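PDB 3H8U: cupin type-2 domain-containing protein from Klebsiella pneumoniae subsp. pneumoniae MGH 78578, which is of unknown function but carries a cupin (double-stranded beta-helix) domain, the common scaffold of a large and functionally diverse superfamily, and probably binds a metal ion. Local coordinates for residues 15-18 with 19-23. Numbering follows the deposited sequence.
Sequences FSVD and EYVRP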
# COMPACT_ATOMS: atom_id res chain seq x y z
N PHE A 15 6.60 4.97 -8.17
CA PHE A 15 6.03 4.16 -9.21
C PHE A 15 4.57 4.56 -9.36
O PHE A 15 3.79 4.54 -8.40
CB PHE A 15 6.12 2.67 -8.85
CG PHE A 15 7.49 2.20 -8.51
CD1 PHE A 15 8.02 2.40 -7.25
CD2 PHE A 15 8.28 1.56 -9.45
CE1 PHE A 15 9.34 1.96 -6.91
CE2 PHE A 15 9.61 1.12 -9.12
CZ PHE A 15 10.12 1.33 -7.86
N SER A 16 4.20 4.92 -10.56
CA SER A 16 2.83 5.31 -10.83
C SER A 16 1.99 4.07 -11.13
O SER A 16 2.25 3.32 -12.04
CB SER A 16 2.78 6.32 -11.96
OG SER A 16 3.33 7.54 -11.49
N VAL A 17 0.96 3.87 -10.30
CA VAL A 17 0.07 2.72 -10.51
C VAL A 17 -0.40 2.61 -11.97
O VAL A 17 -0.38 1.51 -12.54
CB VAL A 17 -1.14 2.75 -9.51
CG1 VAL A 17 -2.25 1.80 -9.93
CG2 VAL A 17 -0.69 2.38 -8.13
N ASP A 18 -0.83 3.71 -12.58
CA ASP A 18 -1.29 3.68 -13.96
C ASP A 18 -0.29 3.09 -14.98
O ASP A 18 -0.70 2.51 -16.00
CB ASP A 18 -1.85 5.05 -14.42
CG ASP A 18 -0.80 6.17 -14.54
OD1 ASP A 18 0.41 5.98 -14.25
OD2 ASP A 18 -1.20 7.30 -14.92
N GLU A 19 1.00 3.24 -14.71
CA GLU A 19 2.04 2.69 -15.58
C GLU A 19 2.19 1.19 -15.45
O GLU A 19 2.71 0.59 -16.36
CB GLU A 19 3.38 3.35 -15.33
CG GLU A 19 3.37 4.76 -15.79
CD GLU A 19 4.73 5.41 -15.77
OE1 GLU A 19 5.70 4.75 -15.35
OE2 GLU A 19 4.79 6.55 -16.28
N TYR A 20 1.69 0.62 -14.36
CA TYR A 20 1.78 -0.82 -14.07
C TYR A 20 0.45 -1.57 -14.23
O TYR A 20 0.39 -2.80 -14.15
CB TYR A 20 2.33 -1.01 -12.65
CG TYR A 20 3.82 -0.74 -12.59
CD1 TYR A 20 4.30 0.58 -12.51
CD2 TYR A 20 4.74 -1.76 -12.67
CE1 TYR A 20 5.64 0.86 -12.51
CE2 TYR A 20 6.11 -1.48 -12.67
CZ TYR A 20 6.53 -0.17 -12.58
OH TYR A 20 7.86 0.11 -12.53
N VAL A 21 -0.63 -0.84 -14.41
CA VAL A 21 -1.92 -1.46 -14.70
C VAL A 21 -1.85 -2.23 -16.02
O VAL A 21 -1.47 -1.70 -17.09
CB VAL A 21 -3.09 -0.39 -14.65
CG1 VAL A 21 -4.31 -0.89 -15.31
CG2 VAL A 21 -3.43 -0.02 -13.21
N ARG A 22 -2.24 -3.50 -15.96
CA ARG A 22 -2.26 -4.41 -17.10
C ARG A 22 -3.65 -5.08 -17.23
O ARG A 22 -3.85 -6.19 -16.73
CB ARG A 22 -1.17 -5.48 -16.92
CG ARG A 22 0.26 -4.90 -16.94
CD ARG A 22 0.63 -4.32 -18.31
NE ARG A 22 2.00 -3.78 -18.30
CZ ARG A 22 2.32 -2.54 -17.93
NH1 ARG A 22 1.39 -1.65 -17.64
NH2 ARG A 22 3.60 -2.17 -17.91
N PRO A 23 -4.62 -4.37 -17.84
CA PRO A 23 -5.97 -4.92 -17.99
C PRO A 23 -5.89 -6.15 -18.85
O PRO A 23 -5.08 -6.18 -19.80
CB PRO A 23 -6.74 -3.81 -18.73
CG PRO A 23 -5.93 -2.58 -18.52
CD PRO A 23 -4.50 -3.03 -18.43
O HOH W 1 6.22 4.65 -12.74
O HOH W 2 -1.33 0.85 -17.83
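S16 O takes the N-H of E19 (N to O 2.9 Å) and V17 O that of Y20, with a weak further bond from V21 N to V17 O, so the chain leaves strand 14-16 through a single short turn of helix. On one flank the F15 and Y20 rings lean obliquely on each other: Y20 OH lies at the edge of the F15 ring, near its plane, 3.4 Å from F15 CD2. With chi1 -75°, Y20 CG stands anti to its own carbonyl carbon, and the ring passes beside the S16 carbonyl, S16 O being 3.5 Å from Y20 CD1 at the ring edge. Along the inner side, V17 CG1 meets V21 CG2 at 3.9 Å, one branch from each valine. The extended E19 side chain lies alongside S16, and a water bridges them, accepting from S16 N and donating to E19 OE1. A second water donates to D18 O and V21 O, bridging the turn to the residue after it. Beyond it R22 folds back: its guanidinium lies edge-on to E19 O, which NH1 (2.9 Å) and NH2 (3.3 Å) both grip, while NH1 also donates a hydrogen bond to V21 O. The turn lies at the surface of the subunit, V17 and V21 resting on V43 and I108 of strands 40-46 and 107-114, F15 and Y20 on V33 of strand 31-35. F15 and S16 join an antiparallel ladder with the second subunit, where S16 OG is hydrogen-bonded to D87 OD1 of that chain, so the sheet continues across the dimer interface.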